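Local structure of hypothetical protein (Parabacteroides distasonis, 4JM1) at residues Leu25-Asp30 and Lys57-Val62; Ile29-Asp34 and Lys77-Ala82. The protein is of unknown function but adopts a small alpha/beta fold resembling the prodomain of alpha-lytic protease. All coordinates share one frame; numbering follows the deposited sequence.

Interaction 1 of 2, residues Leu25-Asp30 and Lys57-Val62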
# COMPACT_ATOMS: atom_id res chain seq x y z
N LEU A 25 3.95 2.46 -2.83
CA LEU A 25 3.57 2.07 -1.46
C LEU A 25 2.54 0.97 -1.60
O LEU A 25 1.46 1.20 -2.16
CB LEU A 25 3.01 3.26 -0.67
CG LEU A 25 2.43 2.95 0.71
CD1 LEU A 25 3.42 2.25 1.62
CD2 LEU A 25 1.92 4.27 1.34
N VAL A 26 2.90 -0.21 -1.12
CA VAL A 26 2.06 -1.40 -1.18
C VAL A 26 1.44 -1.64 0.19
O VAL A 26 2.16 -1.67 1.22
CB VAL A 26 2.84 -2.63 -1.62
CG1 VAL A 26 1.91 -3.86 -1.67
CG2 VAL A 26 3.52 -2.40 -2.99
N ILE A 27 0.11 -1.74 0.20
CA ILE A 27 -0.67 -1.88 1.41
C ILE A 27 -1.51 -3.15 1.33
O ILE A 27 -2.30 -3.32 0.40
CB ILE A 27 -1.53 -0.62 1.66
CG1 ILE A 27 -0.59 0.62 1.79
CG2 ILE A 27 -2.40 -0.80 2.89
CD1 ILE A 27 -1.26 1.96 1.88
N ALA A 28 -1.32 -4.02 2.33
CA ALA A 28 -2.00 -5.32 2.39
C ALA A 28 -3.16 -5.23 3.39
O ALA A 28 -2.96 -4.86 4.55
CB ALA A 28 -1.03 -6.42 2.79
N ILE A 29 -4.35 -5.59 2.92
CA ILE A 29 -5.58 -5.58 3.70
C ILE A 29 -6.23 -6.98 3.72
O ILE A 29 -5.91 -7.86 2.90
CB ILE A 29 -6.62 -4.54 3.14
CG1 ILE A 29 -7.04 -4.90 1.71
CG2 ILE A 29 -6.03 -3.13 3.21
CD1 ILE A 29 -8.31 -4.20 1.27
N ASP A 30 -7.12 -7.18 4.70
CA ASP A 30 -7.88 -8.42 4.76
C ASP A 30 -9.09 -8.32 3.81
O ASP A 30 -10.22 -8.05 4.23
CB ASP A 30 -8.32 -8.71 6.20
CG ASP A 30 -8.89 -10.11 6.37
OD1 ASP A 30 -8.70 -10.98 5.48
OD2 ASP A 30 -9.53 -10.33 7.42
N LYS A 57 5.23 6.90 -6.39
CA LYS A 57 4.59 6.78 -7.71
C LYS A 57 3.11 6.45 -7.60
O LYS A 57 2.34 6.70 -8.52
CB LYS A 57 5.29 5.72 -8.54
CG LYS A 57 6.67 6.18 -8.96
CD LYS A 57 7.28 5.23 -9.93
CE LYS A 57 8.65 5.70 -10.31
NZ LYS A 57 9.40 4.59 -10.94
N GLY A 58 2.72 5.85 -6.47
CA GLY A 58 1.34 5.49 -6.31
C GLY A 58 1.20 4.57 -5.11
O GLY A 58 2.19 4.28 -4.44
N VAL A 59 -0.03 4.13 -4.85
CA VAL A 59 -0.36 3.10 -3.87
C VAL A 59 -0.95 1.91 -4.60
O VAL A 59 -1.78 2.07 -5.53
CB VAL A 59 -1.35 3.63 -2.82
CG1 VAL A 59 -2.07 2.49 -2.05
CG2 VAL A 59 -0.59 4.58 -1.89
N LEU A 60 -0.54 0.72 -4.15
CA LEU A 60 -1.05 -0.55 -4.62
C LEU A 60 -1.67 -1.26 -3.43
O LEU A 60 -1.03 -1.35 -2.37
CB LEU A 60 0.05 -1.43 -5.26
CG LEU A 60 0.87 -0.70 -6.33
CD1 LEU A 60 2.08 -1.58 -6.69
CD2 LEU A 60 0.01 -0.32 -7.55
N ILE A 61 -2.89 -1.77 -3.60
CA ILE A 61 -3.54 -2.60 -2.59
C ILE A 61 -3.40 -4.07 -2.97
O ILE A 61 -3.60 -4.43 -4.12
CB ILE A 61 -5.03 -2.25 -2.41
CG1 ILE A 61 -5.22 -0.73 -2.22
CG2 ILE A 61 -5.65 -3.10 -1.24
CD1 ILE A 61 -4.66 -0.12 -0.94
N VAL A 62 -2.99 -4.88 -2.00
CA VAL A 62 -2.93 -6.31 -2.14
C VAL A 62 -3.67 -6.98 -0.97
O VAL A 62 -3.98 -6.35 0.05
CB VAL A 62 -1.43 -6.82 -2.19
CG1 VAL A 62 -0.67 -6.23 -3.41
CG2 VAL A 62 -0.69 -6.58 -0.87

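Interaction 2 of 2, residues Ile29-Asp34 and Lys77-Ala82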
# COMPACT_ATOMS: atom_id res chain seq x y z
N ILE A 29 -4.35 -5.59 2.92
CA ILE A 29 -5.58 -5.58 3.70
C ILE A 29 -6.23 -6.98 3.72
O ILE A 29 -5.91 -7.86 2.90
CB ILE A 29 -6.62 -4.54 3.14
CG1 ILE A 29 -7.04 -4.90 1.71
CG2 ILE A 29 -6.03 -3.13 3.21
CD1 ILE A 29 -8.31 -4.20 1.27
N ASP A 30 -7.12 -7.18 4.70
CA ASP A 30 -7.88 -8.42 4.76
C ASP A 30 -9.09 -8.32 3.81
O ASP A 30 -10.22 -8.05 4.23
CB ASP A 30 -8.32 -8.71 6.20
CG ASP A 30 -8.89 -10.11 6.37
OD1 ASP A 30 -8.70 -10.98 5.48
OD2 ASP A 30 -9.53 -10.33 7.42
N ALA A 31 -8.83 -8.51 2.53
CA ALA A 31 -9.81 -8.24 1.49
C ALA A 31 -10.84 -9.37 1.36
O ALA A 31 -10.49 -10.53 1.39
CB ALA A 31 -9.11 -8.04 0.15
N ASP A 32 -12.08 -8.97 1.14
CA ASP A 32 -13.17 -9.92 0.84
C ASP A 32 -13.29 -10.23 -0.67
O ASP A 32 -13.93 -11.22 -1.05
CB ASP A 32 -14.51 -9.37 1.34
CG ASP A 32 -14.61 -9.32 2.87
OD1 ASP A 32 -13.81 -9.97 3.58
OD2 ASP A 32 -15.52 -8.63 3.36
N SER A 33 -12.70 -9.38 -1.50
CA SER A 33 -12.80 -9.48 -2.97
C SER A 33 -11.42 -9.44 -3.60
O SER A 33 -10.45 -9.03 -2.96
CB SER A 33 -13.66 -8.33 -3.52
OG SER A 33 -14.92 -8.25 -2.88
N ASP A 34 -11.31 -9.85 -4.86
CA ASP A 34 -10.00 -9.92 -5.54
C ASP A 34 -9.77 -8.78 -6.54
O ASP A 34 -8.84 -8.81 -7.35
CB ASP A 34 -9.79 -11.29 -6.22
CG ASP A 34 -10.73 -11.54 -7.39
OD1 ASP A 34 -11.49 -10.64 -7.79
OD2 ASP A 34 -10.69 -12.68 -7.93
N LYS A 77 -1.33 -10.38 -6.65
CA LYS A 77 -2.29 -9.61 -7.43
C LYS A 77 -2.55 -8.26 -6.74
O LYS A 77 -2.79 -8.19 -5.54
CB LYS A 77 -3.60 -10.34 -7.56
CG LYS A 77 -4.55 -9.71 -8.59
CD LYS A 77 -5.94 -10.34 -8.57
CE LYS A 77 -6.79 -9.74 -9.59
NZ LYS A 77 -8.14 -10.27 -9.49
N ARG A 78 -2.48 -7.19 -7.53
CA ARG A 78 -2.88 -5.86 -7.09
C ARG A 78 -4.40 -5.76 -7.27
O ARG A 78 -4.92 -5.80 -8.39
CB ARG A 78 -2.17 -4.76 -7.88
CG ARG A 78 -0.69 -4.62 -7.54
CD ARG A 78 0.25 -5.72 -8.08
NE ARG A 78 1.63 -5.29 -7.86
CZ ARG A 78 2.51 -5.81 -7.00
NH1 ARG A 78 2.25 -6.93 -6.34
NH2 ARG A 78 3.70 -5.25 -6.83
N ILE A 79 -5.08 -5.63 -6.14
CA ILE A 79 -6.54 -5.56 -6.09
C ILE A 79 -7.09 -4.15 -6.15
O ILE A 79 -8.31 -3.93 -6.24
CB ILE A 79 -7.09 -6.37 -4.88
CG1 ILE A 79 -6.77 -5.74 -3.54
CG2 ILE A 79 -6.59 -7.87 -4.96
CD1 ILE A 79 -7.28 -6.47 -2.32
N GLY A 80 -6.20 -3.16 -6.08
CA GLY A 80 -6.55 -1.77 -6.26
C GLY A 80 -5.27 -0.98 -6.50
O GLY A 80 -4.19 -1.40 -6.11
N LYS A 81 -5.40 0.20 -7.13
CA LYS A 81 -4.26 1.03 -7.42
C LYS A 81 -4.68 2.47 -7.55
O LYS A 81 -5.84 2.77 -7.87
CB LYS A 81 -3.55 0.53 -8.70
CG LYS A 81 -4.28 0.73 -10.00
CD LYS A 81 -3.43 0.14 -11.13
CE LYS A 81 -4.03 0.38 -12.50
NZ LYS A 81 -4.98 -0.70 -12.89
N ALA A 82 -3.71 3.36 -7.33
CA ALA A 82 -3.85 4.81 -7.52
C ALA A 82 -2.48 5.37 -7.84
O ALA A 82 -1.50 5.05 -7.17
CB ALA A 82 -4.40 5.47 -6.26
O HOH W 1 -7.95 -13.18 -9.10
O HOH W 2 -10.72 -10.37 -10.81

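Interaction 1 of 2, residues Leu25-Asp30 and Lys57-Val62
Two neighbouring parallel strands, Leu25-Ile29 and Gly58-Val62, pair here at the buried middle of the four-stranded mixed sheet. Five main-chain hydrogen bonds join them in the alternating parallel pattern: Leu25 and Ile27 each donate and accept, and Ile29 closes the ladder by donating to the carbonyl of Val62. The shortest, Ile27 N to Leu60 O at 2.8 Å, runs almost along the C=O axis, whereas Val62 N approaches Ile27 O from above the carbonyl plane. Between these bonds CA-H groups lean on the same acceptors, as Val59 CA does on Leu25 O at 3.1 Å. The strands are the two beta arms of a beta-alpha-beta unit whose helix, 38-50, packs on the face bearing Ile27, Val59 and Ile61; helix 3-9 also covers Leu25 and Ile27 there. On this face Leu25 and Val59 lie side by side, and Val59 CG1, anti to its backbone N, meets the tip of Ile27, CD1, at 4.0 Å. An alanine in place of Val59 would lose both methyls and would probably loosen the packing against Leu25, Ile27 and Leu45 of the helix. At the strand end Ile29 and Ile61 cross obliquely, Ile29 CG1 meeting Ile61 CG2 at 3.7 Å. On the other face, Val62 CG1 is anti to the carbonyl carbon (chi1 -62°), which puts CG2 in the crowded position, 3.7 Å from Ala28 CB and 3.8 Å from Val26 CG1.

Interaction 2 of 2, residues Ile29-Asp34 and Lys77-Ala82
The chain leaves its strand at Ile29, bends through an inverse gamma turn centred on Asp30 and runs as an irregular loop to Asp34, whose CA comes within 5.6 Å of the CA of Ile79. Ile79 carries the apolar part of the contact, reaching from segment 77-82 to the loop. Its CG1 sits in the crowded position between backbone N and carbonyl carbon (chi1 70°), and with chi2 fully extended CD1 reaches Ala31 CB end to end at 3.5 Å, tighter than usual for two carbons. The other branch, CG2, rests 3.4 Å from Asp34 O. That carbonyl oxygen also accepts the bond from Lys77 NZ at 2.7 Å, the ammonium standing above the carbonyl plane at the end of an extended chain. The carboxylate of Asp34 lies farther off, a long salt bridge of 3.8 Å from OD1 to NZ, and two waters span the gap: each accepts from NZ and donates to a different carboxylate oxygen. The ammonium is thus held by one carbonyl and two waters, with the nearby carboxylate charge probably adding to the attraction. Ile79 and Gly80 form a classic beta bulge opposite Ile61 on strand 58-63, and Tyr37, just before helix 38-50, packs against Ile29, Ala31 and Ile79.

Overall arrangement
Interactions 1 and 2 share Ile29 and Asp30, the point where strand 24-29 gives way to the loop leading to helix 38-50, and their centres lie about 8 Å apart. Strand 58-63 is the bridge between them: paired in parallel with 24-29 along one edge, it takes the antiparallel strand 78-83 along the other. There Ile79 N lies 2.8 Å from Ile61 O and Gly80 O 2.9 Å from Ile61 N, both probable hydrogen bonds. Ile61, of interaction 1, thus links to the strand of interaction 2. The centre of interaction 1 lies about 2 Å from the centre of the chain, whereas interaction 2 ends in a hydrated charged pair; no active site is known for this protein.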